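PDB 4PWA: putative cytochrome C from Sinorhizobium meliloti, which binds heme c covalently and probably carries electrons between proteins in bacterial sulfite oxidation. Local coordinates for residues H25-A30 against N39-K44; P45-V50 against Y78-A83; R49-V54 against E71-A76. All blocks are in the same frame, centred on the assembly; numbering follows the deposited sequence.

Contact 1: H25-A30 against N39-K44. With HEC (heme c), chain E.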
loop_
_atom_site.group_PDB
_atom_site.type_symbol
_atom_site.label_atom_id
_atom_site.label_comp_id
_atom_site.label_asym_id
_atom_site.label_seq_id
_atom_site.Cartn_x
_atom_site.Cartn_y
_atom_site.Cartn_z
ATOM N N HIS A 25 2.998 7.531 -6.761
ATOM C CA HIS A 25 4.138 7.033 -7.544
ATOM C C HIS A 25 5.263 6.452 -6.708
ATOM O O HIS A 25 5.519 6.909 -5.587
ATOM C CB HIS A 25 4.726 8.179 -8.356
ATOM C CG HIS A 25 3.886 8.579 -9.519
ATOM N ND1 HIS A 25 3.886 7.878 -10.705
ATOM C CD2 HIS A 25 3.029 9.612 -9.683
ATOM C CE1 HIS A 25 3.067 8.467 -11.553
ATOM N NE2 HIS A 25 2.534 9.523 -10.959
ATOM N N THR A 26 5.951 5.467 -7.278
ATOM C CA THR A 26 7.165 4.921 -6.684
ATOM C C THR A 26 8.383 5.661 -7.245
ATOM O O THR A 26 8.506 5.842 -8.455
ATOM C CB THR A 26 7.298 3.414 -6.934
ATOM O OG1 THR A 26 6.269 2.728 -6.220
ATOM C CG2 THR A 26 8.666 2.880 -6.460
ATOM N N LEU A 27 9.258 6.090 -6.337
ATOM C CA LEU A 27 10.503 6.751 -6.672
ATOM C C LEU A 27 11.488 6.576 -5.518
ATOM O O LEU A 27 11.347 7.189 -4.471
ATOM C CB LEU A 27 10.256 8.242 -6.954
ATOM C CG LEU A 27 11.464 9.028 -7.472
ATOM C CD1 LEU A 27 11.733 8.658 -8.925
ATOM C CD2 LEU A 27 11.265 10.535 -7.294
ATOM N N ALA A 28 12.498 5.745 -5.730
ATOM C CA ALA A 28 13.423 5.346 -4.684
ATOM C C ALA A 28 14.110 6.518 -3.983
ATOM O O ALA A 28 14.200 6.532 -2.767
ATOM C CB ALA A 28 14.463 4.371 -5.251
ATOM N N ASP A 29 14.559 7.518 -4.729
ATOM C CA ASP A 29 15.316 8.619 -4.131
ATOM C C ASP A 29 14.505 9.280 -3.024
ATOM O O ASP A 29 15.050 9.675 -2.006
ATOM C CB ASP A 29 15.724 9.641 -5.184
ATOM C CG ASP A 29 16.495 10.816 -4.599
ATOM O OD1 ASP A 29 15.854 11.771 -4.093
ATOM O OD2 ASP A 29 17.745 10.815 -4.664
ATOM N N ALA A 30 13.198 9.380 -3.240
ATOM C CA ALA A 30 12.283 9.950 -2.265
ATOM C C ALA A 30 11.757 8.919 -1.263
ATOM O O ALA A 30 10.991 9.279 -0.387
ATOM C CB ALA A 30 11.101 10.630 -2.994
ATOM N N ASN A 39 5.614 3.204 -11.820
ATOM C CA ASN A 39 6.861 3.328 -11.098
ATOM C C ASN A 39 7.757 4.237 -11.908
ATOM O O ASN A 39 8.093 3.912 -13.034
ATOM C CB ASN A 39 7.504 1.946 -10.905
ATOM C CG ASN A 39 8.780 2.000 -10.103
ATOM O OD1 ASN A 39 9.413 3.043 -9.997
ATOM N ND2 ASN A 39 9.171 0.871 -9.538
ATOM N N LEU A 40 8.110 5.390 -11.347
ATOM C CA LEU A 40 8.930 6.362 -12.067
ATOM C C LEU A 40 10.387 5.912 -12.188
ATOM O O LEU A 40 11.112 6.377 -13.072
ATOM C CB LEU A 40 8.824 7.754 -11.429
ATOM C CG LEU A 40 7.417 8.392 -11.442
ATOM C CD1 LEU A 40 7.411 9.734 -10.723
ATOM C CD2 LEU A 40 6.847 8.539 -12.890
ATOM N N ASP A 41 10.818 5.004 -11.321
ATOM C CA ASP A 41 12.144 4.383 -11.465
ATOM C C ASP A 41 12.178 3.445 -12.672
ATOM O O ASP A 41 13.250 3.159 -13.217
ATOM C CB ASP A 41 12.539 3.616 -10.205
ATOM C CG ASP A 41 12.725 4.525 -8.992
ATOM O OD1 ASP A 41 13.238 5.666 -9.142
ATOM O OD2 ASP A 41 12.376 4.084 -7.868
ATOM N N GLU A 42 11.002 2.975 -13.081
ATOM C CA GLU A 42 10.861 2.141 -14.266
ATOM C C GLU A 42 10.676 2.992 -15.520
ATOM O O GLU A 42 11.278 2.737 -16.544
ATOM C CB GLU A 42 9.672 1.188 -14.089
ATOM C CG GLU A 42 9.335 0.322 -15.294
ATOM C CD GLU A 42 10.391 -0.713 -15.645
ATOM O OE1 GLU A 42 11.440 -0.823 -14.954
ATOM O OE2 GLU A 42 10.155 -1.427 -16.647
ATOM N N LEU A 43 9.823 3.996 -15.433
ATOM C CA LEU A 43 9.541 4.859 -16.572
ATOM C C LEU A 43 10.792 5.652 -16.985
ATOM O O LEU A 43 11.135 5.701 -18.167
ATOM C CB LEU A 43 8.384 5.794 -16.226
ATOM C CG LEU A 43 7.379 6.155 -17.310
ATOM C CD1 LEU A 43 6.830 4.903 -17.978
ATOM C CD2 LEU A 43 6.252 7.003 -16.686
ATOM N N LYS A 44 11.492 6.211 -15.998
ATOM C CA LYS A 44 12.682 7.045 -16.221
ATOM C C LYS A 44 12.416 8.116 -17.281
ATOM O O LYS A 44 13.109 8.178 -18.294
ATOM C CB LYS A 44 13.918 6.203 -16.614
ATOM C CG LYS A 44 14.363 5.164 -15.567
ATOM C CD LYS A 44 15.799 4.647 -15.814
ATOM C CE LYS A 44 15.880 3.113 -15.907
ATOM N NZ LYS A 44 15.555 2.335 -14.624
HETATM FE FE HEC E . 1.488 10.976 -11.884
HETATM C CHA HEC E . 1.405 9.401 -14.904
HETATM C CHB HEC E . 4.550 12.206 -12.546
HETATM C CHC HEC E . 1.253 12.924 -9.110
HETATM C CHD HEC E . -1.189 9.188 -10.815
HETATM N NA HEC E . 2.716 10.872 -13.445
HETATM C C1A HEC E . 2.536 10.105 -14.576
HETATM C C2A HEC E . 3.734 10.199 -15.388
HETATM C C3A HEC E . 4.613 10.957 -14.741
HETATM C C4A HEC E . 3.991 11.385 -13.495
HETATM C CMA HEC E . 6.026 11.302 -15.233
HETATM C CAA HEC E . 3.940 9.511 -16.754
HETATM C CBA HEC E . 3.172 10.321 -17.787
HETATM C CGA HEC E . 3.425 9.813 -19.185
HETATM O O1A HEC E . 3.838 10.637 -20.040
HETATM O O2A HEC E . 3.221 8.594 -19.459
HETATM N NB HEC E . 2.665 12.297 -11.013
HETATM C C1B HEC E . 3.882 12.735 -11.472
HETATM C C2B HEC E . 4.286 13.871 -10.675
HETATM C C3B HEC E . 3.399 14.033 -9.707
HETATM C C4B HEC E . 2.345 13.075 -9.918
HETATM C CMB HEC E . 5.625 14.633 -10.774
HETATM C CAB HEC E . 3.429 15.109 -8.600
HETATM C CBB HEC E . 3.218 16.525 -9.158
HETATM N NC HEC E . 0.287 11.008 -10.253
HETATM C C1C HEC E . 0.308 11.934 -9.236
HETATM C C2C HEC E . -0.947 11.899 -8.513
HETATM C C3C HEC E . -1.516 10.721 -8.832
HETATM C C4C HEC E . -0.811 10.234 -10.022
HETATM C CMC HEC E . -1.061 12.598 -7.147
HETATM C CAC HEC E . -2.784 10.014 -8.260
HETATM C CBC HEC E . -3.840 10.708 -7.373
HETATM N ND HEC E . 0.309 9.526 -12.729
HETATM C C1D HEC E . -0.766 8.930 -12.092
HETATM C C2D HEC E . -1.403 7.979 -12.971
HETATM C C3D HEC E . -0.603 8.035 -14.261
HETATM C C4D HEC E . 0.443 9.011 -14.012
HETATM C CMD HEC E . -2.620 7.089 -12.658
HETATM C CAD HEC E . -0.853 7.206 -15.542
HETATM C CBD HEC E . -1.434 8.107 -16.616
HETATM C CGD HEC E . -1.918 7.270 -17.773
HETATM O O1D HEC E . -1.060 6.849 -18.595
HETATM O O2D HEC E . -3.161 7.048 -17.878
HETATM O O HOH W 1 14.606 7.494 -7.605
#

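Contact 2: P45-V50 against Y78-A83. With HEC (heme c), chain E.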
loop_
_atom_site.group_PDB
_atom_site.type_symbol
_atom_site.label_atom_id
_atom_site.label_comp_id
_atom_site.label_asym_id
_atom_site.label_seq_id
_atom_site.Cartn_x
_atom_site.Cartn_y
_atom_site.Cartn_z
ATOM N N PRO A 45 11.412 8.969 -17.039
ATOM C CA PRO A 45 11.015 10.006 -17.988
ATOM C C PRO A 45 11.983 11.186 -18.019
ATOM O O PRO A 45 12.623 11.478 -17.008
ATOM C CB PRO A 45 9.676 10.485 -17.423
ATOM C CG PRO A 45 9.836 10.363 -15.959
ATOM C CD PRO A 45 10.722 9.134 -15.743
ATOM N N ASP A 46 12.079 11.858 -19.166
ATOM C CA ASP A 46 12.812 13.125 -19.237
ATOM C C ASP A 46 11.992 14.292 -18.653
ATOM O O ASP A 46 10.786 14.172 -18.428
ATOM C CB ASP A 46 13.279 13.427 -20.668
ATOM C CG ASP A 46 12.129 13.544 -21.662
ATOM O OD1 ASP A 46 11.043 14.034 -21.293
ATOM O OD2 ASP A 46 12.319 13.137 -22.828
ATOM N N ALA A 47 12.678 15.407 -18.410
ATOM C CA ALA A 47 12.104 16.598 -17.784
ATOM C C ALA A 47 10.837 17.068 -18.487
ATOM O O ALA A 47 9.843 17.393 -17.839
ATOM C CB ALA A 47 13.148 17.731 -17.744
ATOM N N GLU A 48 10.868 17.086 -19.813
ATOM C CA GLU A 48 9.706 17.523 -20.585
ATOM C C GLU A 48 8.480 16.643 -20.319
ATOM O O GLU A 48 7.371 17.145 -20.170
ATOM C CB GLU A 48 10.013 17.548 -22.083
ATOM C CG GLU A 48 9.000 18.361 -22.874
ATOM C CD GLU A 48 9.276 18.351 -24.358
ATOM O OE1 GLU A 48 9.801 19.365 -24.884
ATOM O OE2 GLU A 48 8.980 17.318 -25.000
ATOM N N ARG A 49 8.691 15.334 -20.265
ATOM C CA ARG A 49 7.591 14.383 -20.100
ATOM C C ARG A 49 6.913 14.563 -18.745
ATOM O O ARG A 49 5.680 14.509 -18.650
ATOM C CB ARG A 49 8.090 12.943 -20.258
ATOM C CG ARG A 49 6.981 11.905 -20.243
ATOM C CD ARG A 49 7.487 10.497 -20.565
ATOM N NE ARG A 49 6.383 9.541 -20.548
ATOM C CZ ARG A 49 6.497 8.238 -20.782
ATOM N NH1 ARG A 49 7.678 7.698 -21.073
ATOM N NH2 ARG A 49 5.412 7.467 -20.742
ATOM N N VAL A 50 7.716 14.789 -17.707
ATOM C CA VAL A 50 7.180 15.047 -16.372
ATOM C C VAL A 50 6.405 16.358 -16.348
ATOM O O VAL A 50 5.263 16.402 -15.875
ATOM C CB VAL A 50 8.280 15.100 -15.284
ATOM C CG1 VAL A 50 7.654 15.383 -13.906
ATOM C CG2 VAL A 50 9.095 13.796 -15.246
ATOM N N TYR A 78 13.996 17.202 -11.023
ATOM C CA TYR A 78 14.322 16.257 -9.959
ATOM C C TYR A 78 14.049 14.833 -10.400
ATOM O O TYR A 78 14.944 13.996 -10.416
ATOM C CB TYR A 78 13.520 16.594 -8.682
ATOM C CG TYR A 78 13.503 15.502 -7.626
ATOM C CD1 TYR A 78 14.651 15.180 -6.909
ATOM C CD2 TYR A 78 12.339 14.797 -7.345
ATOM C CE1 TYR A 78 14.648 14.186 -5.952
ATOM C CE2 TYR A 78 12.318 13.791 -6.382
ATOM C CZ TYR A 78 13.472 13.489 -5.700
ATOM O OH TYR A 78 13.463 12.494 -4.775
ATOM N N VAL A 79 12.795 14.564 -10.746
ATOM C CA VAL A 79 12.391 13.242 -11.172
ATOM C C VAL A 79 13.286 12.707 -12.302
ATOM O O VAL A 79 13.766 11.575 -12.249
ATOM C CB VAL A 79 10.946 13.243 -11.649
ATOM C CG1 VAL A 79 10.583 11.863 -12.249
ATOM C CG2 VAL A 79 9.992 13.630 -10.495
ATOM N N SER A 80 13.526 13.534 -13.312
ATOM C CA SER A 80 14.266 13.094 -14.474
ATOM C C SER A 80 15.734 12.823 -14.165
ATOM O O SER A 80 16.383 12.056 -14.882
ATOM C CB SER A 80 14.143 14.112 -15.597
ATOM O OG SER A 80 14.462 15.398 -15.115
ATOM N N THR A 81 16.253 13.439 -13.111
ATOM C CA THR A 81 17.642 13.227 -12.706
ATOM C C THR A 81 17.812 12.005 -11.817
ATOM O O THR A 81 18.785 11.269 -11.966
ATOM C CB THR A 81 18.183 14.434 -11.924
ATOM O OG1 THR A 81 17.941 15.625 -12.667
ATOM C CG2 THR A 81 19.667 14.287 -11.660
ATOM N N VAL A 82 16.887 11.801 -10.882
ATOM C CA VAL A 82 17.067 10.765 -9.858
ATOM C C VAL A 82 16.407 9.438 -10.164
ATOM O O VAL A 82 16.715 8.463 -9.499
ATOM C CB VAL A 82 16.600 11.210 -8.446
ATOM C CG1 VAL A 82 17.320 12.477 -8.013
ATOM C CG2 VAL A 82 15.075 11.370 -8.382
ATOM N N ALA A 83 15.511 9.381 -11.151
ATOM C CA ALA A 83 14.774 8.132 -11.425
ATOM C C ALA A 83 15.743 6.961 -11.662
ATOM O O ALA A 83 16.717 7.096 -12.406
ATOM C CB ALA A 83 13.844 8.302 -12.595
HETATM FE FE HEC E . 1.488 10.976 -11.884
HETATM C CHA HEC E . 1.405 9.401 -14.904
HETATM C CHB HEC E . 4.550 12.206 -12.546
HETATM C CHC HEC E . 1.253 12.924 -9.110
HETATM C CHD HEC E . -1.189 9.188 -10.815
HETATM N NA HEC E . 2.716 10.872 -13.445
HETATM C C1A HEC E . 2.536 10.105 -14.576
HETATM C C2A HEC E . 3.734 10.199 -15.388
HETATM C C3A HEC E . 4.613 10.957 -14.741
HETATM C C4A HEC E . 3.991 11.385 -13.495
HETATM C CMA HEC E . 6.026 11.302 -15.233
HETATM C CAA HEC E . 3.940 9.511 -16.754
HETATM C CBA HEC E . 3.172 10.321 -17.787
HETATM C CGA HEC E . 3.425 9.813 -19.185
HETATM O O1A HEC E . 3.838 10.637 -20.040
HETATM O O2A HEC E . 3.221 8.594 -19.459
HETATM N NB HEC E . 2.665 12.297 -11.013
HETATM C C1B HEC E . 3.882 12.735 -11.472
HETATM C C2B HEC E . 4.286 13.871 -10.675
HETATM C C3B HEC E . 3.399 14.033 -9.707
HETATM C C4B HEC E . 2.345 13.075 -9.918
HETATM C CMB HEC E . 5.625 14.633 -10.774
HETATM C CAB HEC E . 3.429 15.109 -8.600
HETATM C CBB HEC E . 3.218 16.525 -9.158
HETATM N NC HEC E . 0.287 11.008 -10.253
HETATM C C1C HEC E . 0.308 11.934 -9.236
HETATM C C2C HEC E . -0.947 11.899 -8.513
HETATM C C3C HEC E . -1.516 10.721 -8.832
HETATM C C4C HEC E . -0.811 10.234 -10.022
HETATM C CMC HEC E . -1.061 12.598 -7.147
HETATM C CAC HEC E . -2.784 10.014 -8.260
HETATM C CBC HEC E . -3.840 10.708 -7.373
HETATM N ND HEC E . 0.309 9.526 -12.729
HETATM C C1D HEC E . -0.766 8.930 -12.092
HETATM C C2D HEC E . -1.403 7.979 -12.971
HETATM C C3D HEC E . -0.603 8.035 -14.261
HETATM C C4D HEC E . 0.443 9.011 -14.012
HETATM C CMD HEC E . -2.620 7.089 -12.658
HETATM C CAD HEC E . -0.853 7.206 -15.542
HETATM C CBD HEC E . -1.434 8.107 -16.616
HETATM C CGD HEC E . -1.918 7.270 -17.773
HETATM O O1D HEC E . -1.060 6.849 -18.595
HETATM O O2D HEC E . -3.161 7.048 -17.878
HETATM O O HOH W 2 14.633 9.927 -15.934
#

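Contact 3: R49-V54 against E71-A76. With HEC (heme c), chain E.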
loop_
_atom_site.group_PDB
_atom_site.type_symbol
_atom_site.label_atom_id
_atom_site.label_comp_id
_atom_site.label_asym_id
_atom_site.label_seq_id
_atom_site.Cartn_x
_atom_site.Cartn_y
_atom_site.Cartn_z
ATOM N N ARG A 49 8.691 15.334 -20.265
ATOM C CA ARG A 49 7.591 14.383 -20.100
ATOM C C ARG A 49 6.913 14.563 -18.745
ATOM O O ARG A 49 5.680 14.509 -18.650
ATOM C CB ARG A 49 8.090 12.943 -20.258
ATOM C CG ARG A 49 6.981 11.905 -20.243
ATOM C CD ARG A 49 7.487 10.497 -20.565
ATOM N NE ARG A 49 6.383 9.541 -20.548
ATOM C CZ ARG A 49 6.497 8.238 -20.782
ATOM N NH1 ARG A 49 7.678 7.698 -21.073
ATOM N NH2 ARG A 49 5.412 7.467 -20.742
ATOM N N VAL A 50 7.716 14.789 -17.707
ATOM C CA VAL A 50 7.180 15.047 -16.372
ATOM C C VAL A 50 6.405 16.358 -16.348
ATOM O O VAL A 50 5.263 16.402 -15.875
ATOM C CB VAL A 50 8.280 15.100 -15.284
ATOM C CG1 VAL A 50 7.654 15.383 -13.906
ATOM C CG2 VAL A 50 9.095 13.796 -15.246
ATOM N N ASN A 51 7.039 17.419 -16.854
ATOM C CA ASN A 51 6.467 18.752 -16.837
ATOM C C ASN A 51 5.107 18.737 -17.542
ATOM O O ASN A 51 4.113 19.251 -17.027
ATOM C CB ASN A 51 7.438 19.724 -17.515
ATOM C CG ASN A 51 7.035 21.191 -17.355
ATOM O OD1 ASN A 51 5.858 21.541 -17.442
ATOM N ND2 ASN A 51 8.023 22.052 -17.134
ATOM N N THR A 52 5.056 18.128 -18.721
ATOM C CA THR A 52 3.802 18.020 -19.438
ATOM C C THR A 52 2.733 17.272 -18.655
ATOM O O THR A 52 1.554 17.648 -18.697
ATOM C CB THR A 52 3.991 17.337 -20.787
ATOM O OG1 THR A 52 4.923 18.094 -21.560
ATOM C CG2 THR A 52 2.661 17.271 -21.538
ATOM N N ALA A 53 3.135 16.213 -17.957
ATOM C CA ALA A 53 2.180 15.365 -17.235
ATOM C C ALA A 53 1.597 16.101 -16.044
ATOM O O ALA A 53 0.386 16.123 -15.835
ATOM C CB ALA A 53 2.841 14.081 -16.791
ATOM N N VAL A 54 2.470 16.724 -15.270
ATOM C CA VAL A 54 2.047 17.518 -14.115
ATOM C C VAL A 54 1.175 18.693 -14.531
ATOM O O VAL A 54 0.160 18.970 -13.898
ATOM C CB VAL A 54 3.275 18.013 -13.323
ATOM C CG1 VAL A 54 2.863 18.910 -12.153
ATOM C CG2 VAL A 54 4.111 16.795 -12.826
ATOM N N GLU A 71 8.041 25.641 -9.645
ATOM C CA GLU A 71 7.959 24.422 -8.849
ATOM C C GLU A 71 7.742 23.208 -9.739
ATOM O O GLU A 71 8.287 22.134 -9.476
ATOM C CB GLU A 71 6.817 24.497 -7.834
ATOM C CG GLU A 71 7.113 25.342 -6.611
ATOM C CD GLU A 71 5.936 25.413 -5.673
ATOM O OE1 GLU A 71 4.841 25.794 -6.137
ATOM O OE2 GLU A 71 6.095 25.078 -4.476
ATOM N N ILE A 72 6.916 23.367 -10.769
ATOM C CA ILE A 72 6.696 22.296 -11.724
ATOM C C ILE A 72 8.017 21.958 -12.443
ATOM O O ILE A 72 8.330 20.786 -12.652
ATOM C CB ILE A 72 5.576 22.660 -12.730
ATOM C CG1 ILE A 72 4.223 22.709 -11.997
ATOM C CG2 ILE A 72 5.550 21.666 -13.899
ATOM C CD1 ILE A 72 3.064 23.241 -12.825
ATOM N N GLU A 73 8.792 22.978 -12.801
ATOM C CA GLU A 73 10.090 22.743 -13.440
ATOM C C GLU A 73 11.020 22.004 -12.501
ATOM O O GLU A 73 11.781 21.150 -12.936
ATOM C CB GLU A 73 10.770 24.051 -13.842
ATOM C CG GLU A 73 10.220 24.695 -15.080
ATOM C CD GLU A 73 10.925 26.010 -15.401
ATOM O OE1 GLU A 73 12.183 26.047 -15.350
ATOM O OE2 GLU A 73 10.226 27.012 -15.698
ATOM N N ALA A 74 10.958 22.345 -11.213
ATOM C CA ALA A 74 11.909 21.813 -10.236
ATOM C C ALA A 74 11.636 20.326 -9.969
ATOM O O ALA A 74 12.565 19.512 -9.958
ATOM C CB ALA A 74 11.879 22.634 -8.960
ATOM N N VAL A 75 10.367 19.966 -9.811
ATOM C CA VAL A 75 9.988 18.563 -9.692
ATOM C C VAL A 75 10.213 17.784 -10.994
ATOM O O VAL A 75 10.453 16.596 -10.942
ATOM C CB VAL A 75 8.505 18.381 -9.236
ATOM C CG1 VAL A 75 7.560 18.547 -10.386
ATOM C CG2 VAL A 75 8.316 17.022 -8.600
ATOM N N ALA A 76 10.120 18.442 -12.154
ATOM C CA ALA A 76 10.439 17.789 -13.439
ATOM C C ALA A 76 11.937 17.493 -13.534
ATOM O O ALA A 76 12.332 16.371 -13.855
ATOM C CB ALA A 76 9.986 18.637 -14.618
HETATM FE FE HEC E . 1.488 10.976 -11.884
HETATM C CHA HEC E . 1.405 9.401 -14.904
HETATM C CHB HEC E . 4.550 12.206 -12.546
HETATM C CHC HEC E . 1.253 12.924 -9.110
HETATM C CHD HEC E . -1.189 9.188 -10.815
HETATM N NA HEC E . 2.716 10.872 -13.445
HETATM C C1A HEC E . 2.536 10.105 -14.576
HETATM C C2A HEC E . 3.734 10.199 -15.388
HETATM C C3A HEC E . 4.613 10.957 -14.741
HETATM C C4A HEC E . 3.991 11.385 -13.495
HETATM C CMA HEC E . 6.026 11.302 -15.233
HETATM C CAA HEC E . 3.940 9.511 -16.754
HETATM C CBA HEC E . 3.172 10.321 -17.787
HETATM C CGA HEC E . 3.425 9.813 -19.185
HETATM O O1A HEC E . 3.838 10.637 -20.040
HETATM O O2A HEC E . 3.221 8.594 -19.459
HETATM N NB HEC E . 2.665 12.297 -11.013
HETATM C C1B HEC E . 3.882 12.735 -11.472
HETATM C C2B HEC E . 4.286 13.871 -10.675
HETATM C C3B HEC E . 3.399 14.033 -9.707
HETATM C C4B HEC E . 2.345 13.075 -9.918
HETATM C CMB HEC E . 5.625 14.633 -10.774
HETATM C CAB HEC E . 3.429 15.109 -8.600
HETATM C CBB HEC E . 3.218 16.525 -9.158
HETATM N NC HEC E . 0.287 11.008 -10.253
HETATM C C1C HEC E . 0.308 11.934 -9.236
HETATM C C2C HEC E . -0.947 11.899 -8.513
HETATM C C3C HEC E . -1.516 10.721 -8.832
HETATM C C4C HEC E . -0.811 10.234 -10.022
HETATM C CMC HEC E . -1.061 12.598 -7.147
HETATM C CAC HEC E . -2.784 10.014 -8.260
HETATM C CBC HEC E . -3.840 10.708 -7.373
HETATM N ND HEC E . 0.309 9.526 -12.729
HETATM C C1D HEC E . -0.766 8.930 -12.092
HETATM C C2D HEC E . -1.403 7.979 -12.971
HETATM C C3D HEC E . -0.603 8.035 -14.261
HETATM C C4D HEC E . 0.443 9.011 -14.012
HETATM C CMD HEC E . -2.620 7.089 -12.658
HETATM C CAD HEC E . -0.853 7.206 -15.542
HETATM C CBD HEC E . -1.434 8.107 -16.616
HETATM C CGD HEC E . -1.918 7.270 -17.773
HETATM O O1D HEC E . -1.060 6.849 -18.595
HETATM O O2D HEC E . -3.161 7.048 -17.878
#

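Contact 1: H25-A30 against N39-K44
His-25 and Leu-40 meet at the heme of a cytochrome c fold, at the end of the CXXCH heme-attachment motif, whose last residue is His-25. His-25 NE2 binds the heme iron at 2.0 Å, and Met-61 is the other axial ligand. Leu-40 packs against the imidazole obliquely. Its CG lies 3.6 Å from His-25 ND1, and its CD1 makes an off-centre CH-pi contact, 4.2 Å from the ring centroid. CD2, the other branch, reaches heme methyl CMA. The Leu-40 side chain has CG anti to its own carbonyl carbon (chi1 -62°), which sets CG beside the ring. Pro-38 O takes the hydrogen bond from His-25 ND1. With NE2 bound to iron, this limits rotation of the ring, and it would probably make the imidazole a stronger electron donor.

The next shell fixes Leu-40. Its backbone N gives a hydrogen bond to Thr-26 O (3.0 Å). Thr-26 CG2 rests against the amide of Asn-39, touching both OD1 and ND2. Thr-26 OG1 is engaged elsewhere, with Gly-34 O. Asn-39 is the N-cap of helix 40-43: its OD1 accepts from Asp-41 N at 2.8 Å and more weakly from Glu-42 N.

Asp-41 ties the same helix to the chain beyond strand 26-27. Its OD2 accepts from Ala-28 N at 2.7 Å through the syn lone pair. OD1 has another partner in Gly-84 N, and a water lies between it and Asp-29 N. Leu-27 CD1 touches both Leu-40 and Asp-41, 3.9 Å from Leu-40 CB and 3.4 Å from Asp-41 OD1.

Contact 2: P45-V50 against Y78-A83
Ser-80 meets the backbone of Pro-45 and Ala-47 where the C-terminal helix of the cytochrome c fold, 69-82, reaches the start of helix 47-56. Its CB rests against two backbone atoms, 3.4 Å from Pro-45 O and 3.4 Å from Ala-47 N. Its CA also makes a CH...O contact with Pro-45 O. At the tip, OG stands in the crowded position between its own backbone N and carbonyl carbon (chi1 51°). There it is 3.8 Å from Ala-47 CB. OG has Ala-76 O and Leu-77 O of its own helix as hydrogen-bond partners, which must share its single proton, so the hydroxyl is held on its own side of the contact. A water completes the link between backbones, donating to Pro-45 O at 2.8 Å and to Ser-80 O at 2.9 Å.

Deeper in, the contact is apolar. Val-79 CG1 lies 3.9 Å from Val-50 CG2 and also touches Pro-45 CG, whose ring it crosses at about a right angle. Pro-45 CG and Val-50 CG2 both come close to heme methyl CMA, so these two residues line the heme pocket, with Val-79 packed against them. Phe-13 of helix 4-16 and Leu-40 also pack on Val-79.

Asp-46 is the N-cap of helix 47-56; its OD1 accepts from Arg-49 N. The Arg-49 chain runs extended from CG to NE and brings the edge of its guanidinium to a heme propionate. NH2 donates to O2A, while Arg-49 NE reaches HEC O1A at 2.8 Å in a nearly straight bond, 176° at the hydrogen.

Contact 3: R49-V54 against E71-A76
Val-50, Asn-51 and Val-54 pack on Ile-72, Glu-73 and Ala-76 in a helix-helix contact beside the heme of the cytochrome c fold. It joins helix 47-56 to the C-terminal helix 69-82. The short axes come within 8.6 Å, and their directions differ by 135°. The approach is closest near Ala-76, whose small side chain lets the backbones come together. Val-50 CG1 lies 3.7 Å from Ala-76 CA. It also faces heme methyl CMB, so it lies between helix 69-82 and the heme.

Val-54 works in the same way one turn on. Its CG1 is anti to the backbone N (chi1 177°) and meets Ile-72 CG1 at 4.0 Å, the two side chains sliding past each other in opposite directions. CG1 also touches heme CBB. The other branch, CG2, presses on the heme, 3.3 Å from HEC CMB. Ala-53 CB adds a contact with the propionate carbon CBA.

Asn-51 lies toward the outer side of the interface. Its CB packs on Ala-76 CB at 4.0 Å. Its OD1 is 3.6 Å from Ile-72 CG2, the two side chains crossing at about a right angle. OD1 also hydrogen-bonds just outside the two segments. ND2 lies 4.0 Å from Glu-73 CG, and the side chains run side by side in the same direction, with amide and carboxylate planes 23° apart. An alanine here would keep the contact with Ala-76 but would probably lose the OD1 bond, open a gap beside Ile-72 CG2 and leave Glu-73 CG without its neighbour.

Other faces of helix 69-82 meet helix 4-16: Ala-74 and Val-75 pack on Ile-12, and Glu-71 forms a salt bridge with Arg-16. Ile-72 also touches Asn-64 and Leu-67 of the loop that leads into helix 69-82.

Overall arrangement
The three contacts all touch the same heme. Contact 1 closes first along the chain; contacts 2 and 3 then both start on helix 47-56 and end on helix 69-82. They share Arg-49 and Val-50, and their centres are about 8 Å apart. Contact 1 lies about 10 Å from contact 2 and about 14 Å from contact 3, centre to centre, with contacts 1 and 3 on opposite sides of the chain's centre. Tyr-78 OH, probably hydrogen-bonded to Asp-29 OD1, links contact 1 to helix 69-82. Thus the axial histidine, the propionate arginine and the apolar heme edge are held together in one small fold, consistent with an electron carrier.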